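Alr4995 protein (Nostoc sp., PDB 6LRF) catalyses two reactions of arginine catabolism, acting as an arginine dihydrolase that yields ornithine and as an ornithine cyclodeaminase that converts ornithine to proline. Local coordinates at the interface of chains A and B and the interface of chains A and C. Residues are numbered along the deposited sequence; one frame, centred on the assembly and turned at random. Chains: chain A/B/C, Alr4995 protein.

Contact 1: the interface of chains A and B. Residues chain A 599-600; chain B 597, 613, 616, 620, 637-638, 641.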
# COMPACT_ATOMS: atom_id res chain seq x y z
N SER A 599 -22.44 -15.53 2.43
CA SER A 599 -22.27 -14.13 2.15
C SER A 599 -23.06 -13.79 0.89
O SER A 599 -23.49 -14.68 0.13
CB SER A 599 -20.79 -13.75 2.01
OG SER A 599 -20.37 -13.82 0.65
N ILE A 600 -23.26 -12.50 0.67
CA ILE A 600 -23.97 -11.98 -0.48
C ILE A 600 -23.29 -12.38 -1.81
O ILE A 600 -23.93 -12.43 -2.86
CB ILE A 600 -24.10 -10.44 -0.38
CG1 ILE A 600 -25.05 -9.89 -1.45
CG2 ILE A 600 -22.72 -9.78 -0.43
CD1 ILE A 600 -26.44 -10.51 -1.40
N ALA B 597 -28.19 -6.33 2.63
CA ALA B 597 -27.84 -7.75 2.77
C ALA B 597 -27.05 -7.95 4.03
O ALA B 597 -26.09 -7.22 4.27
CB ALA B 597 -27.05 -8.24 1.59
N LEU B 613 -29.69 -15.00 3.21
CA LEU B 613 -28.92 -14.57 2.06
C LEU B 613 -29.39 -15.12 0.71
O LEU B 613 -29.01 -14.59 -0.33
CB LEU B 613 -27.45 -14.90 2.27
CG LEU B 613 -26.80 -13.98 3.31
CD1 LEU B 613 -25.46 -14.58 3.61
CD2 LEU B 613 -26.64 -12.53 2.78
N ALA B 616 -31.71 -12.42 -0.03
CA ALA B 616 -30.95 -11.20 -0.32
C ALA B 616 -30.41 -11.23 -1.75
O ALA B 616 -30.45 -10.21 -2.44
CB ALA B 616 -29.78 -11.01 0.68
N TYR B 620 -31.37 -8.48 -4.59
CA TYR B 620 -30.34 -7.76 -5.36
C TYR B 620 -30.59 -7.93 -6.86
O TYR B 620 -30.61 -6.97 -7.62
CB TYR B 620 -28.94 -8.27 -5.01
CG TYR B 620 -28.22 -7.55 -3.86
CD1 TYR B 620 -28.90 -7.16 -2.70
CD2 TYR B 620 -26.86 -7.31 -3.94
CE1 TYR B 620 -28.23 -6.50 -1.65
CE2 TYR B 620 -26.17 -6.67 -2.91
CZ TYR B 620 -26.86 -6.27 -1.77
OH TYR B 620 -26.17 -5.63 -0.76
N LEU B 637 -17.48 -6.49 -0.76
CA LEU B 637 -18.19 -7.75 -0.95
C LEU B 637 -19.49 -7.58 -1.72
O LEU B 637 -19.89 -8.46 -2.48
CB LEU B 637 -18.50 -8.41 0.40
CG LEU B 637 -18.57 -9.94 0.36
CD1 LEU B 637 -17.27 -10.46 -0.26
CD2 LEU B 637 -18.80 -10.59 1.74
N HIS B 638 -20.16 -6.45 -1.52
CA HIS B 638 -21.41 -6.22 -2.20
C HIS B 638 -21.17 -5.91 -3.67
O HIS B 638 -21.96 -6.29 -4.53
CB HIS B 638 -22.19 -5.09 -1.53
CG HIS B 638 -22.50 -5.39 -0.10
ND1 HIS B 638 -23.66 -6.03 0.29
CD2 HIS B 638 -21.78 -5.20 1.03
CE1 HIS B 638 -23.65 -6.20 1.61
NE2 HIS B 638 -22.51 -5.70 2.08
N GLY B 641 -20.53 -9.24 -5.50
CA GLY B 641 -21.79 -9.95 -5.63
C GLY B 641 -22.66 -9.36 -6.72
O GLY B 641 -23.20 -10.07 -7.57

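Contact 2: the interface of chains A and C. Residues chain A 301, 304-305, 314; chain C 295-296.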
# COMPACT_ATOMS: atom_id res chain seq x y z
N ASN A 301 -3.86 -12.12 -31.43
CA ASN A 301 -2.80 -12.35 -30.45
C ASN A 301 -3.36 -12.84 -29.10
O ASN A 301 -2.83 -13.78 -28.48
CB ASN A 301 -1.98 -11.05 -30.30
CG ASN A 301 -1.14 -11.01 -29.02
OD1 ASN A 301 -0.50 -11.99 -28.63
ND2 ASN A 301 -1.15 -9.85 -28.37
N LEU A 304 -4.68 -16.56 -29.45
CA LEU A 304 -3.62 -17.56 -29.56
C LEU A 304 -2.92 -17.76 -28.21
O LEU A 304 -2.67 -18.89 -27.79
CB LEU A 304 -2.62 -17.16 -30.64
CG LEU A 304 -3.23 -17.10 -32.04
CD1 LEU A 304 -2.18 -16.81 -33.10
CD2 LEU A 304 -4.00 -18.38 -32.37
N ASP A 305 -2.63 -16.67 -27.53
CA ASP A 305 -2.03 -16.76 -26.21
C ASP A 305 -2.90 -17.53 -25.22
O ASP A 305 -2.38 -18.29 -24.41
CB ASP A 305 -1.73 -15.37 -25.64
CG ASP A 305 -0.48 -14.74 -26.25
OD1 ASP A 305 0.18 -15.38 -27.10
OD2 ASP A 305 -0.15 -13.60 -25.85
N PHE A 314 -1.94 -24.38 -31.86
CA PHE A 314 -2.68 -23.83 -32.97
C PHE A 314 -1.88 -23.90 -34.25
O PHE A 314 -0.67 -24.13 -34.23
CB PHE A 314 -3.08 -22.38 -32.69
CG PHE A 314 -1.90 -21.46 -32.53
CD1 PHE A 314 -1.30 -20.88 -33.64
CD2 PHE A 314 -1.39 -21.19 -31.28
CE1 PHE A 314 -0.21 -20.05 -33.49
CE2 PHE A 314 -0.30 -20.37 -31.14
CZ PHE A 314 0.29 -19.80 -32.24
N LEU C 295 1.63 -12.90 -35.66
CA LEU C 295 0.28 -12.99 -35.15
C LEU C 295 0.20 -13.38 -33.70
O LEU C 295 -0.62 -12.82 -32.97
CB LEU C 295 -0.54 -13.98 -35.97
CG LEU C 295 -0.91 -13.39 -37.32
CD1 LEU C 295 -1.89 -14.32 -38.00
CD2 LEU C 295 -1.48 -12.00 -37.13
N ASP C 296 1.03 -14.33 -33.27
CA ASP C 296 0.88 -14.82 -31.89
C ASP C 296 1.77 -14.11 -30.88
O ASP C 296 1.48 -14.13 -29.68
CB ASP C 296 1.13 -16.34 -31.83
CG ASP C 296 2.55 -16.73 -32.22
OD1 ASP C 296 3.49 -16.41 -31.46
OD2 ASP C 296 2.71 -17.37 -33.28

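Contact 3: the interface of chains A and C. Residues chain A 141, 308, 313-314; chain C 296, 325.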
# COMPACT_ATOMS: atom_id res chain seq x y z
N GLU A 141 6.21 -29.88 -30.96
CA GLU A 141 4.85 -29.36 -31.13
C GLU A 141 3.78 -30.40 -30.84
O GLU A 141 3.89 -31.57 -31.26
CB GLU A 141 4.61 -28.86 -32.56
CG GLU A 141 5.16 -27.50 -32.83
CD GLU A 141 4.43 -26.44 -32.04
OE1 GLU A 141 5.09 -25.43 -31.69
OE2 GLU A 141 3.20 -26.63 -31.77
N VAL A 308 -2.59 -21.25 -25.99
CA VAL A 308 -1.33 -21.81 -25.48
C VAL A 308 -1.28 -21.85 -23.95
O VAL A 308 -0.85 -22.86 -23.38
CB VAL A 308 -0.12 -21.04 -26.00
CG1 VAL A 308 1.16 -21.61 -25.41
CG2 VAL A 308 -0.11 -21.13 -27.52
N SER A 313 -2.65 -25.92 -28.66
CA SER A 313 -1.76 -25.43 -29.70
C SER A 313 -2.60 -24.93 -30.85
O SER A 313 -3.82 -25.04 -30.83
CB SER A 313 -0.79 -26.53 -30.16
OG SER A 313 0.27 -26.00 -30.93
N PHE A 314 -1.94 -24.38 -31.86
CA PHE A 314 -2.68 -23.83 -32.97
C PHE A 314 -1.88 -23.90 -34.25
O PHE A 314 -0.67 -24.13 -34.23
CB PHE A 314 -3.08 -22.38 -32.69
CG PHE A 314 -1.90 -21.46 -32.53
CD1 PHE A 314 -1.30 -20.88 -33.64
CD2 PHE A 314 -1.39 -21.19 -31.28
CE1 PHE A 314 -0.21 -20.05 -33.49
CE2 PHE A 314 -0.30 -20.37 -31.14
CZ PHE A 314 0.29 -19.80 -32.24
N ASP C 296 1.03 -14.33 -33.27
CA ASP C 296 0.88 -14.82 -31.89
C ASP C 296 1.77 -14.11 -30.88
O ASP C 296 1.48 -14.13 -29.68
CB ASP C 296 1.13 -16.34 -31.83
CG ASP C 296 2.55 -16.73 -32.22
OD1 ASP C 296 3.49 -16.41 -31.46
OD2 ASP C 296 2.71 -17.37 -33.28
N ARG C 325 2.91 -23.11 -37.34
CA ARG C 325 3.00 -22.27 -36.17
C ARG C 325 4.42 -21.68 -35.99
O ARG C 325 4.56 -20.53 -35.61
CB ARG C 325 2.60 -23.05 -34.92
CG ARG C 325 2.81 -22.23 -33.65
CD ARG C 325 2.36 -22.93 -32.39
NE ARG C 325 2.93 -22.24 -31.25
CZ ARG C 325 2.85 -22.66 -30.00
NH1 ARG C 325 2.20 -23.78 -29.70
NH2 ARG C 325 3.42 -21.94 -29.04

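Contact 1: the interface of chains A and B
A:Ile600 pushes its whole side chain into a pocket of chain B, lined by B:Ala597, B:Ala616, B:Tyr620 and the start of helix 637-645. Its CG1 stands anti to the backbone N (chi1 -170°), which sends one branch towards the tyrosine and leaves CG2 for the helix. A:Ile600 CD1 lies 4.0 Å above the plane of the B:Tyr620 ring, over its centre, and the two side chains run roughly perpendicular. A:Ile600 CG1 touches the ring carbon CE2 of B:Tyr620 at 3.7 Å. On another side, A:Ile600 CD1 meets the methyl CB of B:Ala597 at 3.8 Å, with B:Ala616 CB a little farther off. The second branch, A:Ile600 CG2, rests against the backbone carbonyl O of B:Leu637 at 3.7 Å and beside the imidazole ND1 of B:His638. B:His638 ND1 is hydrogen-bonded to the phenol OH of B:Tyr620 at 2.7 Å, a bond within chain B that ties two walls of the pocket together and would limit their movement. A:Ser599, one residue earlier in the loop, is flanked by two leucines of chain B. CD1 of B:Leu613 presses on A:Ser599 N at 3.4 Å, while CD2 of B:Leu637 covers A:Ser599 CB at 3.8 Å. All the residues belong to the Rossmann-fold region of the ArgZ-like C-terminal part, and the two-fold relation gives each contact a twin. Among the residues described the contact is mainly apolar, an isoleucine plug that probably contributes to holding the two copies together.

Contact 2: the interface of chains A and C
Helix 299-310 and the start of strand 313-320 of chain A meet the short helix 294-297 of chain C, where C:Asp296 settles against A:Leu304, A:Phe314, A:Asn301 and A:Asp305. All these elements lie in the LOR/SDH conserved region; the same region of both copies contributes, and the two-fold symmetry of the whole interface repeats the patch with the chains exchanged. The methylene CB of C:Asp296 does much of the apolar work. C:Asp296 CB touches the methyl CD1 of A:Leu304 at 3.6 Å, and it meets the ring carbon CZ of A:Phe314 at a like distance from another direction. CG of C:Asp296 lies between its own backbone N and carbonyl carbon (chi1 63°), a turn that carries the carboxylate to the phenylalanine. C:Asp296 OD2 reaches the ring at its edge and in its plane, 3.6 Å from A:Phe314 CZ, where the positively polarised ring hydrogens would favour an anionic oxygen; the ring and carboxylate planes are 55° apart. The backbone carbonyl of C:Asp296 is directed at A:Asn301 and A:Asp305, one turn apart on helix 299-310. C:Asp296 O is 3.1 Å from OD1 of A:Asn301 and 3.1 Å from OD1 of A:Asp305. As modelled, these pairs set acceptor against acceptor; a flipped amide or a protonated carboxyl group might relieve them, so neither is a secure bond. Nearby, the carbonyl O of C:Leu295 packs on CA of A:Asn301 at 3.4 Å.

Contact 3: the interface of chains A and C
An extended chain, with CG anti to the backbone N (chi1 175°) and straight on to NE, carries the guanidinium of C:Arg325 past A:Phe314 to A:Ser313 and A:Glu141. The ring of A:Phe314 is turned into the tight position between its own N and carbonyl carbon (chi1 63°), presenting a face to this chain. CD of C:Arg325 lies over that face, 3.9 Å from the centroid of the A:Phe314 ring, in a CH-pi contact. A:Leu304 backs the opposite face from within chain A. The guanidinium is only 21° from parallel to the ring and has CE2 of A:Phe314 against one side. Its other side is covered by the carboxylate OE1 of A:Glu141. C:Arg325 NH1 donates a hydrogen bond to the hydroxyl OG of A:Ser313 at 3.2 Å, nearly in the guanidinium plane, and forms a rather long salt bridge to OE2 of A:Glu141 at 3.7 Å. At the far end, C:Arg325 NH2 abuts the methyl CG2 of A:Val308 at 3.9 Å. C:Arg325 sits in the loop between strands 313-320 and 329-337, and grips both the LOR/SDH region of chain A and, through A:Glu141, a loop of its dimethylarginine dimethylhydrolase-like region.

Contact 2 and contact 3 are neighbouring parts of one A-C interface, with C-alpha centres about 7 Å apart; they share A:Phe314 and C:Asp296, and both draw on helix 299-310 and strand 313-320. The shared phenylalanine joins them. The C-alpha centre of contact 1 is about 39 Å from that of contact 2 and about 42 Å from that of contact 3, in the Rossmann-fold region and against a different partner. Chain A thus uses separate regions for two two-fold interfaces, which may be how the four-chain deposited assembly is held together.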